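Local atomic coordinates of elongin-C (Saccharomyces cerevisiae, PDB entry 5ZB2), a protein that serves as the adaptor linking substrate receptors to the cullin Cul3 in an E3 ubiquitin ligase that polyubiquitylates RNA polymerase II, and takes part in global genomic repair. Residues 20-25 with 48-53; 54-59 with 91-96; 34-39 with 64-69; 58-63 with 82-87. All coordinates share one frame; numbering follows the deposited sequence.

How the contacts relate
Helix 55-71 is the common element of contacts 2, 3 and 4, which take its start, its later turns and its middle respectively; contact 1 pairs the central strand 19-23 with the outer strand 47-49 and the loop after it, close to Leu58 of the same helix. Contacts 1, 2 and 3 are partly buried, whereas contact 4 is a surface contact. Chemistry follows place. In contact 1 backbone hydrogen bonds do most of the work. Contact 2 sets an isoleucine against a glutamate chain between two helices, contact 3 sets Ala36 and Ile39, in and just after a short helix, against Leu65, Asn68 and Leu69, and contact 4 lays an aromatic edge against a lysine and a glutamate.

Contact 1 of 4, residues 20-25 with 48-53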
loop_
_atom_site.group_PDB
_atom_site.type_symbol
_atom_site.label_atom_id
_atom_site.label_comp_id
_atom_site.label_asym_id
_atom_site.label_seq_id
_atom_site.Cartn_x
_atom_site.Cartn_y
_atom_site.Cartn_z
ATOM N N VAL B 20 -46.835 0.752 -24.522
ATOM C CA VAL B 20 -46.765 1.414 -23.224
ATOM C C VAL B 20 -45.969 2.700 -23.397
ATOM O O VAL B 20 -44.858 2.680 -23.938
ATOM C CB VAL B 20 -46.115 0.514 -22.154
ATOM C CG1 VAL B 20 -45.999 1.251 -20.824
ATOM C CG2 VAL B 20 -46.914 -0.771 -21.986
ATOM N N THR B 21 -46.533 3.813 -22.940
ATOM C CA THR B 21 -45.882 5.106 -23.088
ATOM C C THR B 21 -44.868 5.334 -21.973
ATOM O O THR B 21 -44.976 4.775 -20.877
ATOM C CB THR B 21 -46.913 6.238 -23.088
ATOM O OG1 THR B 21 -46.240 7.497 -23.207
ATOM C CG2 THR B 21 -47.741 6.230 -21.808
ATOM N N LEU B 22 -43.875 6.172 -22.265
ATOM C CA LEU B 22 -42.805 6.466 -21.321
ATOM C C LEU B 22 -42.346 7.901 -21.531
ATOM O O LEU B 22 -42.051 8.300 -22.662
ATOM C CB LEU B 22 -41.631 5.497 -21.501
ATOM C CG LEU B 22 -40.562 5.523 -20.409
ATOM C CD1 LEU B 22 -41.122 4.966 -19.111
ATOM C CD2 LEU B 22 -39.330 4.748 -20.845
ATOM N N VAL B 23 -42.282 8.667 -20.445
ATOM C CA VAL B 23 -41.947 10.084 -20.500
ATOM C C VAL B 23 -40.570 10.299 -19.888
ATOM O O VAL B 23 -40.178 9.624 -18.929
ATOM C CB VAL B 23 -43.009 10.938 -19.774
ATOM C CG1 VAL B 23 -42.674 12.422 -19.874
ATOM C CG2 VAL B 23 -44.386 10.665 -20.351
ATOM N N SER B 24 -39.838 11.256 -20.452
ATOM C CA SER B 24 -38.511 11.620 -19.983
ATOM C C SER B 24 -38.587 12.884 -19.131
ATOM O O SER B 24 -39.653 13.470 -18.929
ATOM C CB SER B 24 -37.567 11.829 -21.169
ATOM O OG SER B 24 -36.278 12.212 -20.727
ATOM N N LYS B 25 -37.430 13.310 -18.618
ATOM C CA LYS B 25 -37.360 14.597 -17.936
ATOM C C LYS B 25 -37.825 15.713 -18.862
ATOM O O LYS B 25 -38.647 16.553 -18.481
ATOM C CB LYS B 25 -35.936 14.859 -17.443
ATOM C CG LYS B 25 -35.801 16.125 -16.612
ATOM C CD LYS B 25 -34.414 16.254 -16.004
ATOM C CE LYS B 25 -34.326 17.467 -15.090
ATOM N NZ LYS B 25 -32.996 17.578 -14.427
ATOM N N ILE B 48 -45.553 6.162 -17.331
ATOM C CA ILE B 48 -44.533 6.373 -16.311
ATOM C C ILE B 48 -43.797 7.669 -16.615
ATOM O O ILE B 48 -43.495 7.969 -17.775
ATOM C CB ILE B 48 -43.541 5.191 -16.240
ATOM C CG1 ILE B 48 -44.279 3.880 -15.943
ATOM C CG2 ILE B 48 -42.463 5.455 -15.192
ATOM C CD1 ILE B 48 -44.983 3.843 -14.597
ATOM N N GLU B 49 -43.505 8.433 -15.564
ATOM C CA GLU B 49 -42.760 9.684 -15.665
ATOM C C GLU B 49 -41.383 9.455 -15.058
ATOM O O GLU B 49 -41.262 9.222 -13.850
ATOM C CB GLU B 49 -43.494 10.817 -14.951
ATOM C CG GLU B 49 -44.892 11.082 -15.482
ATOM C CD GLU B 49 -45.612 12.166 -14.706
ATOM O OE1 GLU B 49 -45.054 12.648 -13.698
ATOM O OE2 GLU B 49 -46.735 12.536 -15.105
ATOM N N LEU B 50 -40.349 9.521 -15.892
ATOM C CA LEU B 50 -38.979 9.261 -15.466
ATOM C C LEU B 50 -38.199 10.572 -15.437
ATOM O O LEU B 50 -37.344 10.839 -16.284
ATOM C CB LEU B 50 -38.316 8.239 -16.391
ATOM C CG LEU B 50 -38.968 6.858 -16.473
ATOM C CD1 LEU B 50 -38.111 5.937 -17.323
ATOM C CD2 LEU B 50 -39.189 6.259 -15.092
ATOM N N LYS B 51 -38.505 11.396 -14.441
ATOM C CA LYS B 51 -37.716 12.589 -14.200
ATOM C C LYS B 51 -36.289 12.194 -13.821
ATOM O O LYS B 51 -35.988 11.031 -13.539
ATOM C CB LYS B 51 -38.353 13.436 -13.100
ATOM C CG LYS B 51 -39.776 13.880 -13.410
ATOM C CD LYS B 51 -40.356 14.724 -12.284
ATOM C CE LYS B 51 -41.762 15.197 -12.614
ATOM N NZ LYS B 51 -42.330 16.056 -11.538
ATOM N N GLN B 52 -35.400 13.186 -13.824
ATOM C CA GLN B 52 -33.990 13.026 -13.479
ATOM C C GLN B 52 -33.198 12.274 -14.540
ATOM O O GLN B 52 -32.023 11.958 -14.314
ATOM C CB GLN B 52 -33.810 12.315 -12.132
ATOM C CG GLN B 52 -34.501 12.998 -10.964
ATOM C CD GLN B 52 -34.460 12.163 -9.698
ATOM O OE1 GLN B 52 -34.126 10.979 -9.733
ATOM N NE2 GLN B 52 -34.801 12.778 -8.571
ATOM N N PHE B 53 -33.798 11.973 -15.692
ATOM C CA PHE B 53 -33.112 11.279 -16.774
ATOM C C PHE B 53 -33.366 12.009 -18.084
ATOM O O PHE B 53 -34.510 12.349 -18.400
ATOM C CB PHE B 53 -33.574 9.820 -16.881
ATOM C CG PHE B 53 -33.065 8.935 -15.776
ATOM C CD1 PHE B 53 -31.796 9.112 -15.247
ATOM C CD2 PHE B 53 -33.858 7.919 -15.269
ATOM C CE1 PHE B 53 -31.330 8.298 -14.235
ATOM C CE2 PHE B 53 -33.397 7.101 -14.254
ATOM C CZ PHE B 53 -32.131 7.291 -13.737
#
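Phe53 O is gripped by two donors of residues 20-25, the hydroxyl Ser24 OG at 2.9 Å and the amide Lys25 N at 3.1 Å. The amide comes in almost straight along the carbonyl, while the hydroxyl lies tilted 29° from the carbonyl plane. Ser24 suits the spot because its small side chain, with OG anti to the backbone N (chi1 179°), carries a donor to that oxygen without adding bulk beneath helix 55-71. Lys25 CB packs close to the same oxygen, and its extended chain runs on past the backbone of Gln52. Further back the two chains run parallel. Val23 N gives a hydrogen bond to Ile48 O at 3.0 Å, and Val23 O receives one from Leu50 N, also at 3.0 Å, the donor standing above the carbonyl plane. One residue thus bonds to both neighbours of Glu49, and Val23 and Glu49 point to the same face of the sheet, where Glu49 forms a salt bridge with Arg47. Leu22 makes the apolar part: its CD1 meets Leu50 CD1 at 3.6 Å and Ile48 CB at 3.8 Å, the leucine side chains crossing at a slant. Leu50 also touches Leu58 of helix 55-71, which suits a large aliphatic residue to this buried place. The pairing is a parallel strand pair of the mixed 2-1-3 sheet in the BTB/POZ fold of the Skp1 family.

Contact 2 of 4, residues 54-59 with 91-96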
loop_
_atom_site.group_PDB
_atom_site.type_symbol
_atom_site.label_atom_id
_atom_site.label_comp_id
_atom_site.label_asym_id
_atom_site.label_seq_id
_atom_site.Cartn_x
_atom_site.Cartn_y
_atom_site.Cartn_z
ATOM N N ASP B 54 -32.296 12.237 -18.842
ATOM C CA ASP B 54 -32.373 12.984 -20.086
ATOM C C ASP B 54 -32.949 12.118 -21.205
ATOM O O ASP B 54 -33.152 10.909 -21.062
ATOM C CB ASP B 54 -30.993 13.507 -20.479
ATOM C CG ASP B 54 -30.392 14.416 -19.424
ATOM O OD1 ASP B 54 -31.163 15.100 -18.718
ATOM O OD2 ASP B 54 -29.149 14.445 -19.300
ATOM N N SER B 55 -33.202 12.762 -22.345
ATOM C CA SER B 55 -33.839 12.080 -23.467
ATOM C C SER B 55 -32.921 11.025 -24.071
ATOM O O SER B 55 -33.381 9.947 -24.464
ATOM C CB SER B 55 -34.250 13.106 -24.523
ATOM O OG SER B 55 -35.134 14.069 -23.973
ATOM N N HIS B 56 -31.622 11.316 -24.157
ATOM C CA HIS B 56 -30.689 10.364 -24.752
ATOM C C HIS B 56 -30.554 9.102 -23.909
ATOM O O HIS B 56 -30.248 8.031 -24.446
ATOM C CB HIS B 56 -29.323 11.025 -24.945
ATOM C CG HIS B 56 -28.696 11.505 -23.674
ATOM N ND1 HIS B 56 -27.747 10.777 -22.990
ATOM C CD2 HIS B 56 -28.879 12.643 -22.964
ATOM C CE1 HIS B 56 -27.373 11.444 -21.913
ATOM N NE2 HIS B 56 -28.046 12.580 -21.874
ATOM N N ILE B 57 -30.784 9.201 -22.598
ATOM C CA ILE B 57 -30.669 8.029 -21.734
ATOM C C ILE B 57 -31.841 7.082 -21.965
ATOM O O ILE B 57 -31.651 5.885 -22.211
ATOM C CB ILE B 57 -30.573 8.460 -20.258
ATOM C CG1 ILE B 57 -29.329 9.326 -20.027
ATOM C CG2 ILE B 57 -30.561 7.246 -19.333
ATOM C CD1 ILE B 57 -28.002 8.631 -20.316
ATOM N N LEU B 58 -33.069 7.601 -21.888
ATOM C CA LEU B 58 -34.243 6.751 -22.062
ATOM C C LEU B 58 -34.257 6.104 -23.438
ATOM O O LEU B 58 -34.593 4.920 -23.573
ATOM C CB LEU B 58 -35.520 7.560 -21.842
ATOM C CG LEU B 58 -35.913 7.789 -20.383
ATOM C CD1 LEU B 58 -34.993 8.798 -19.719
ATOM C CD2 LEU B 58 -37.361 8.237 -20.284
ATOM N N GLU B 59 -33.899 6.862 -24.477
ATOM C CA GLU B 59 -33.827 6.289 -25.815
ATOM C C GLU B 59 -32.910 5.074 -25.848
ATOM O O GLU B 59 -33.162 4.126 -26.601
ATOM C CB GLU B 59 -33.354 7.345 -26.815
ATOM C CG GLU B 59 -33.186 6.824 -28.236
ATOM C CD GLU B 59 -33.147 7.935 -29.268
ATOM O OE1 GLU B 59 -34.196 8.207 -29.890
ATOM O OE2 GLU B 59 -32.071 8.543 -29.452
ATOM N N SER B 91 -21.995 6.342 -19.862
ATOM C CA SER B 91 -21.917 5.050 -19.188
ATOM C C SER B 91 -22.351 5.155 -17.729
ATOM O O SER B 91 -23.070 4.283 -17.228
ATOM C CB SER B 91 -20.499 4.486 -19.291
ATOM O OG SER B 91 -19.538 5.416 -18.826
ATOM N N LEU B 92 -21.933 6.212 -17.031
ATOM C CA LEU B 92 -22.303 6.359 -15.626
ATOM C C LEU B 92 -23.804 6.575 -15.476
ATOM O O LEU B 92 -24.484 5.831 -14.760
ATOM C CB LEU B 92 -21.527 7.513 -14.987
ATOM C CG LEU B 92 -20.069 7.244 -14.604
ATOM C CD1 LEU B 92 -19.431 8.504 -14.034
ATOM C CD2 LEU B 92 -19.952 6.100 -13.604
ATOM N N GLU B 93 -24.344 7.595 -16.148
ATOM C CA GLU B 93 -25.766 7.895 -16.008
ATOM C C GLU B 93 -26.623 6.718 -16.456
ATOM O O GLU B 93 -27.662 6.432 -15.849
ATOM C CB GLU B 93 -26.119 9.153 -16.802
ATOM C CG GLU B 93 -27.535 9.653 -16.557
ATOM C CD GLU B 93 -27.804 10.999 -17.203
ATOM O OE1 GLU B 93 -26.872 11.569 -17.811
ATOM O OE2 GLU B 93 -28.949 11.490 -17.101
ATOM N N LEU B 94 -26.202 6.013 -17.508
ATOM C CA LEU B 94 -26.969 4.859 -17.965
ATOM C C LEU B 94 -26.943 3.729 -16.943
ATOM O O LEU B 94 -27.933 3.002 -16.801
ATOM C CB LEU B 94 -26.441 4.368 -19.314
ATOM C CG LEU B 94 -27.243 3.245 -19.983
ATOM C CD1 LEU B 94 -28.692 3.658 -20.209
ATOM C CD2 LEU B 94 -26.602 2.829 -21.301
ATOM N N LEU B 95 -25.829 3.561 -16.225
ATOM C CA LEU B 95 -25.784 2.560 -15.164
ATOM C C LEU B 95 -26.834 2.854 -14.100
ATOM O O LEU B 95 -27.554 1.952 -13.656
ATOM C CB LEU B 95 -24.386 2.511 -14.541
ATOM C CG LEU B 95 -24.248 1.664 -13.269
ATOM C CD1 LEU B 95 -24.715 0.231 -13.502
ATOM C CD2 LEU B 95 -22.812 1.682 -12.787
ATOM N N LEU B 96 -26.938 4.118 -13.684
ATOM C CA LEU B 96 -27.921 4.486 -12.670
ATOM C C LEU B 96 -29.341 4.210 -13.152
ATOM O O LEU B 96 -30.193 3.769 -12.372
ATOM C CB LEU B 96 -27.760 5.960 -12.295
ATOM C CG LEU B 96 -26.396 6.373 -11.742
ATOM C CD1 LEU B 96 -26.397 7.855 -11.376
ATOM C CD2 LEU B 96 -26.008 5.523 -10.538
#
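Ile57 and Glu93 cross obliquely between two helices, and this pair carries most of the contact. Glu93 reaches over with CG anti to the backbone N (chi1 -172°) and its chain extended, bringing its carboxylate carbon CD to 3.6 Å from Ile57 CG1. Ile57 CD1 lies against the aliphatic part of the same chain, 3.9 Å from Glu93 CG. A glutamate works here because its methylene groups can pack on the isoleucine while its charged end continues toward Asp54 and His56. There its carboxylate stands nearly perpendicular to that of Asp54, the planes 78° apart, with Asp54 OD2 and Glu93 OE2 separated by 3.7 Å. Two negative groups so near probably repel each other. The His56 ring is likewise turned nearly at a right angle to the Glu93 carboxylate, with His56 CE1 4.1 Å from Glu93 OE1; a weak hydrogen bond of 3.4 Å runs from His56 NE2 to Asp54 OD2. Deeper in, Leu94 slides past Ile57 in the opposite direction, the short branch CG2 of Ile57 and Leu94 CD1 lying 4.1 Å apart. Leu92 packs on Leu42 of one RAD7 chain, and Leu94 and Leu95 on Cys12 of another. The axes of the turns 55-59 and 91-96 approach to 10.1 Å and cross at -60°, where helix 55-71 meets helix 91-101 in the Skp1-family fold of elongin C.

Contact 3 of 4, residues 34-39 with 64-69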
loop_
_atom_site.group_PDB
_atom_site.type_symbol
_atom_site.label_atom_id
_atom_site.label_comp_id
_atom_site.label_asym_id
_atom_site.label_seq_id
_atom_site.Cartn_x
_atom_site.Cartn_y
_atom_site.Cartn_z
ATOM N N ARG B 34 -45.378 -3.661 -24.647
ATOM C CA ARG B 34 -45.692 -4.116 -23.298
ATOM C C ARG B 34 -44.871 -5.344 -22.931
ATOM O O ARG B 34 -44.459 -5.507 -21.776
ATOM C CB ARG B 34 -47.188 -4.412 -23.178
ATOM C CG ARG B 34 -47.641 -4.728 -21.758
ATOM C CD ARG B 34 -49.144 -4.945 -21.689
ATOM N NE ARG B 34 -49.573 -6.095 -22.483
ATOM C CZ ARG B 34 -49.645 -7.344 -22.031
ATOM N NH1 ARG B 34 -49.318 -7.632 -20.777
ATOM N NH2 ARG B 34 -50.049 -8.315 -22.839
ATOM N N SER B 35 -44.615 -6.219 -23.907
ATOM C CA SER B 35 -43.784 -7.390 -23.650
ATOM C C SER B 35 -42.328 -7.003 -23.426
ATOM O O SER B 35 -41.601 -7.711 -22.721
ATOM C CB SER B 35 -43.897 -8.376 -24.810
ATOM O OG SER B 35 -43.144 -9.548 -24.555
ATOM N N ALA B 36 -41.885 -5.890 -24.015
ATOM C CA ALA B 36 -40.519 -5.424 -23.805
ATOM C C ALA B 36 -40.378 -4.726 -22.458
ATOM O O ALA B 36 -39.417 -4.972 -21.720
ATOM C CB ALA B 36 -40.104 -4.487 -24.941
ATOM N N ALA B 37 -41.329 -3.851 -22.119
ATOM C CA ALA B 37 -41.296 -3.172 -20.830
ATOM C C ALA B 37 -41.505 -4.133 -19.667
ATOM O O ALA B 37 -41.128 -3.809 -18.536
ATOM C CB ALA B 37 -42.357 -2.070 -20.791
ATOM N N MET B 38 -42.095 -5.305 -19.917
ATOM C CA MET B 38 -42.265 -6.300 -18.865
ATOM C C MET B 38 -40.930 -6.780 -18.314
ATOM O O MET B 38 -40.883 -7.294 -17.191
ATOM C CB MET B 38 -43.069 -7.489 -19.396
ATOM C CG MET B 38 -43.219 -8.643 -18.411
ATOM S SD MET B 38 -44.277 -9.957 -19.045
ATOM C CE MET B 38 -44.017 -11.233 -17.813
ATOM N N ILE B 39 -39.845 -6.628 -19.079
ATOM C CA ILE B 39 -38.528 -7.038 -18.601
ATOM C C ILE B 39 -38.149 -6.250 -17.357
ATOM O O ILE B 39 -37.486 -6.775 -16.455
ATOM C CB ILE B 39 -37.477 -6.870 -19.717
ATOM C CG1 ILE B 39 -37.897 -7.652 -20.968
ATOM C CG2 ILE B 39 -36.106 -7.334 -19.230
ATOM C CD1 ILE B 39 -37.011 -7.418 -22.169
ATOM N N TYR B 64 -32.265 -0.975 -25.298
ATOM C CA TYR B 64 -31.842 -2.217 -24.658
ATOM C C TYR B 64 -33.022 -3.154 -24.432
ATOM O O TYR B 64 -32.907 -4.367 -24.649
ATOM C CB TYR B 64 -31.137 -1.932 -23.330
ATOM C CG TYR B 64 -30.861 -3.199 -22.550
ATOM C CD1 TYR B 64 -29.739 -3.971 -22.820
ATOM C CD2 TYR B 64 -31.737 -3.638 -21.568
ATOM C CE1 TYR B 64 -29.492 -5.140 -22.125
ATOM C CE2 TYR B 64 -31.498 -4.806 -20.867
ATOM C CZ TYR B 64 -30.373 -5.553 -21.150
ATOM O OH TYR B 64 -30.129 -6.717 -20.456
ATOM N N LEU B 65 -34.159 -2.618 -23.981
ATOM C CA LEU B 65 -35.322 -3.461 -23.720
ATOM C C LEU B 65 -35.715 -4.244 -24.965
ATOM O O LEU B 65 -35.851 -5.473 -24.924
ATOM C CB LEU B 65 -36.491 -2.606 -23.229
ATOM C CG LEU B 65 -36.325 -1.959 -21.854
ATOM C CD1 LEU B 65 -37.493 -1.034 -21.561
ATOM C CD2 LEU B 65 -36.198 -3.013 -20.761
ATOM N N ASN B 66 -35.902 -3.548 -26.087
ATOM C CA ASN B 66 -36.166 -4.238 -27.344
ATOM C C ASN B 66 -35.041 -5.212 -27.665
ATOM O O ASN B 66 -35.286 -6.373 -28.014
ATOM C CB ASN B 66 -36.339 -3.221 -28.472
ATOM C CG ASN B 66 -37.440 -2.222 -28.185
ATOM O OD1 ASN B 66 -38.488 -2.574 -27.642
ATOM N ND2 ASN B 66 -37.206 -0.963 -28.539
ATOM N N TYR B 67 -33.795 -4.755 -27.534
ATOM C CA TYR B 67 -32.650 -5.633 -27.748
ATOM C C TYR B 67 -32.730 -6.869 -26.861
ATOM O O TYR B 67 -32.338 -7.966 -27.275
ATOM C CB TYR B 67 -31.355 -4.863 -27.486
ATOM C CG TYR B 67 -30.131 -5.735 -27.331
ATOM C CD1 TYR B 67 -29.411 -6.160 -28.440
ATOM C CD2 TYR B 67 -29.687 -6.125 -26.073
ATOM C CE1 TYR B 67 -28.289 -6.953 -28.301
ATOM C CE2 TYR B 67 -28.566 -6.919 -25.925
ATOM C CZ TYR B 67 -27.871 -7.329 -27.041
ATOM O OH TYR B 67 -26.753 -8.120 -26.900
ATOM N N ASN B 68 -33.243 -6.713 -25.640
ATOM C CA ASN B 68 -33.301 -7.837 -24.712
ATOM C C ASN B 68 -34.353 -8.850 -25.144
ATOM O O ASN B 68 -34.064 -10.045 -25.268
ATOM C CB ASN B 68 -33.585 -7.338 -23.296
ATOM C CG ASN B 68 -33.505 -8.444 -22.261
ATOM O OD1 ASN B 68 -34.386 -9.300 -22.179
ATOM N ND2 ASN B 68 -32.445 -8.430 -21.462
ATOM N N LEU B 69 -35.585 -8.390 -25.380
ATOM C CA LEU B 69 -36.654 -9.309 -25.761
ATOM C C LEU B 69 -36.320 -10.055 -27.046
ATOM O O LEU B 69 -36.701 -11.220 -27.201
ATOM C CB LEU B 69 -37.972 -8.547 -25.919
ATOM C CG LEU B 69 -39.182 -9.386 -26.346
ATOM C CD1 LEU B 69 -39.484 -10.474 -25.323
ATOM C CD2 LEU B 69 -40.396 -8.497 -26.561
#
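Ile39 supplies the main bump: its CD1 methyl pushes into the hollow bounded by Leu65 O, the amide of Asn68 and the start of Leu69. The methyl lies 3.2 Å from Asn68 OD1 and 3.6 Å from Leu65 O, and it gets there because CD1 stands anti to CA (chi2 173°), stretching the side chain toward the helix. Beside it the Ile39 CB meets Leu65 CD2 at 4.2 Å, so the branched chain touches both Leu65 and Asn68. Ala36 is the shallow counterpart. Its single methyl fits against Asn66 OD1 at 3.7 Å, with Leu65 CB and Leu69 CD2 also around it, and its small size suits the close approach of the two backbones, Ala36 CA to Leu65 CA being 5.6 Å. Farther out, Leu69 CD2 spreads over Ser35 OG at 3.6 Å. Asn68 serves two partners: OD1 rests on Ile39, while ND2 donates to Tyr64 OH at 3.1 Å, in the amide plane. An alanine here would probably leave the Tyr64 hydroxyl without this donor and open a gap beside Ile39 CD1. That hydroxyl also bonds to Ser6 O of a RAD7 chain. The contact thus seats the short helix 34-37 and the turn after it, which follow strand 29-33, against one side of helix 55-71, whose Tyr64 and Tyr67 instead meet Phe84 of the loop before helix 91-101.

Contact 4 of 4, residues 58-63 with 82-87; sequences LEKAVE and PEFEIP
Phe84 brings the rim of its ring to Lys60 and Glu63, joining the loop before helix 91-101 to the middle of helix 55-71 in this BTB/POZ fold. Its CZ approaches Lys60 O at 3.5 Å, at the ring edge and near the ring plane, and CE1 lies 3.7 Å from Glu63 CG. A phenylalanine suits the spot because its ring, with these helix atoms at its edge, also packs on Leu11 of a RAD7 chain. The aliphatic part of Lys60 slides past the ring in the opposite direction; a bend at chi2 (67°) sets CD, from which the chain continues past the ring. The charged end reaches Glu63 in a salt bridge in which Lys60 NZ lies 3.3 Å from both Glu63 OE1 and Glu63 OE2, as hydrogen bonds weak. An alanine in place of Lys60 would probably leave the Glu63 carboxylate without its positive mate and the ring tip without the methylene groups now packed on it. At Glu85 the backbone takes over: Glu85 O lies 3.1 Å from Lys60 CE. Farther on, the rigid Pro87 closes the contact with its ring carbon CD at 3.9 Å from Lys60 CE.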
loop_
_atom_site.group_PDB
_atom_site.type_symbol
_atom_site.label_atom_id
_atom_site.label_comp_id
_atom_site.label_asym_id
_atom_site.label_seq_id
_atom_site.Cartn_x
_atom_site.Cartn_y
_atom_site.Cartn_z
ATOM N N LEU B 58 -33.069 7.601 -21.888
ATOM C CA LEU B 58 -34.243 6.751 -22.062
ATOM C C LEU B 58 -34.257 6.104 -23.438
ATOM O O LEU B 58 -34.593 4.920 -23.573
ATOM C CB LEU B 58 -35.520 7.560 -21.842
ATOM C CG LEU B 58 -35.913 7.789 -20.383
ATOM C CD1 LEU B 58 -34.993 8.798 -19.719
ATOM C CD2 LEU B 58 -37.361 8.237 -20.284
ATOM N N GLU B 59 -33.899 6.862 -24.477
ATOM C CA GLU B 59 -33.827 6.289 -25.815
ATOM C C GLU B 59 -32.910 5.074 -25.848
ATOM O O GLU B 59 -33.162 4.126 -26.601
ATOM C CB GLU B 59 -33.354 7.345 -26.815
ATOM C CG GLU B 59 -33.186 6.824 -28.236
ATOM C CD GLU B 59 -33.147 7.935 -29.268
ATOM O OE1 GLU B 59 -34.196 8.207 -29.890
ATOM O OE2 GLU B 59 -32.071 8.543 -29.452
ATOM N N LYS B 60 -31.854 5.072 -25.030
ATOM C CA LYS B 60 -30.955 3.925 -24.988
ATOM C C LYS B 60 -31.522 2.808 -24.121
ATOM O O LYS B 60 -31.325 1.625 -24.424
ATOM C CB LYS B 60 -29.577 4.350 -24.478
ATOM C CG LYS B 60 -28.430 3.489 -24.994
ATOM C CD LYS B 60 -28.239 3.657 -26.497
ATOM C CE LYS B 60 -27.095 2.811 -27.022
ATOM N NZ LYS B 60 -26.910 2.997 -28.489
ATOM N N ALA B 61 -32.226 3.161 -23.044
ATOM C CA ALA B 61 -32.883 2.149 -22.224
ATOM C C ALA B 61 -33.903 1.369 -23.044
ATOM O O ALA B 61 -33.911 0.132 -23.038
ATOM C CB ALA B 61 -33.548 2.806 -21.017
ATOM N N VAL B 62 -34.773 2.082 -23.764
ATOM C CA VAL B 62 -35.731 1.416 -24.643
ATOM C C VAL B 62 -34.996 0.575 -25.677
ATOM O O VAL B 62 -35.411 -0.546 -25.998
ATOM C CB VAL B 62 -36.655 2.451 -25.311
ATOM C CG1 VAL B 62 -37.659 1.764 -26.229
ATOM C CG2 VAL B 62 -37.384 3.279 -24.260
ATOM N N GLU B 63 -33.892 1.099 -26.211
ATOM C CA GLU B 63 -33.110 0.340 -27.181
ATOM C C GLU B 63 -32.626 -0.977 -26.584
ATOM O O GLU B 63 -32.584 -2.001 -27.276
ATOM C CB GLU B 63 -31.931 1.180 -27.676
ATOM C CG GLU B 63 -31.095 0.504 -28.761
ATOM C CD GLU B 63 -29.980 1.394 -29.285
ATOM O OE1 GLU B 63 -30.078 2.631 -29.129
ATOM O OE2 GLU B 63 -29.004 0.854 -29.850
ATOM N N PRO B 82 -25.484 -10.096 -31.075
ATOM C CA PRO B 82 -24.677 -8.876 -31.183
ATOM C C PRO B 82 -24.447 -8.234 -29.826
ATOM O O PRO B 82 -25.153 -8.497 -28.851
ATOM C CB PRO B 82 -25.514 -7.961 -32.085
ATOM C CG PRO B 82 -26.503 -8.847 -32.739
ATOM C CD PRO B 82 -26.768 -9.955 -31.782
ATOM N N GLU B 83 -23.437 -7.371 -29.777
ATOM C CA GLU B 83 -23.142 -6.609 -28.575
ATOM C C GLU B 83 -23.960 -5.325 -28.566
ATOM O O GLU B 83 -24.160 -4.694 -29.608
ATOM C CB GLU B 83 -21.649 -6.279 -28.485
ATOM C CG GLU B 83 -21.106 -5.481 -29.661
ATOM C CD GLU B 83 -19.707 -4.959 -29.411
ATOM O OE1 GLU B 83 -19.416 -4.561 -28.263
ATOM O OE2 GLU B 83 -18.897 -4.949 -30.360
ATOM N N PHE B 84 -24.440 -4.954 -27.385
ATOM C CA PHE B 84 -25.186 -3.713 -27.209
ATOM C C PHE B 84 -24.186 -2.588 -26.975
ATOM O O PHE B 84 -23.529 -2.538 -25.930
ATOM C CB PHE B 84 -26.168 -3.834 -26.048
ATOM C CG PHE B 84 -27.044 -2.631 -25.871
ATOM C CD1 PHE B 84 -28.250 -2.533 -26.543
ATOM C CD2 PHE B 84 -26.664 -1.597 -25.032
ATOM C CE1 PHE B 84 -29.059 -1.426 -26.384
ATOM C CE2 PHE B 84 -27.470 -0.488 -24.869
ATOM C CZ PHE B 84 -28.670 -0.402 -25.546
ATOM N N GLU B 85 -24.061 -1.694 -27.950
ATOM C CA GLU B 85 -23.129 -0.582 -27.833
ATOM C C GLU B 85 -23.610 0.409 -26.779
ATOM O O GLU B 85 -24.799 0.730 -26.697
ATOM C CB GLU B 85 -22.969 0.118 -29.181
ATOM C CG GLU B 85 -22.395 -0.770 -30.274
ATOM C CD GLU B 85 -22.346 -0.078 -31.624
ATOM O OE1 GLU B 85 -22.975 0.992 -31.769
ATOM O OE2 GLU B 85 -21.678 -0.603 -32.539
ATOM N N ILE B 86 -22.674 0.892 -25.967
ATOM C CA ILE B 86 -22.975 1.866 -24.921
ATOM C C ILE B 86 -22.002 3.030 -25.058
ATOM O O ILE B 86 -20.795 2.850 -24.838
ATOM C CB ILE B 86 -22.893 1.228 -23.525
ATOM C CG1 ILE B 86 -24.010 0.193 -23.358
ATOM C CG2 ILE B 86 -22.982 2.298 -22.438
ATOM C CD1 ILE B 86 -23.974 -0.576 -22.051
ATOM N N PRO B 87 -22.462 4.233 -25.408
ATOM C CA PRO B 87 -21.528 5.357 -25.545
ATOM C C PRO B 87 -20.801 5.637 -24.239
ATOM O O PRO B 87 -21.396 5.621 -23.160
ATOM C CB PRO B 87 -22.430 6.530 -25.950
ATOM C CG PRO B 87 -23.684 5.912 -26.459
ATOM C CD PRO B 87 -23.848 4.628 -25.716
#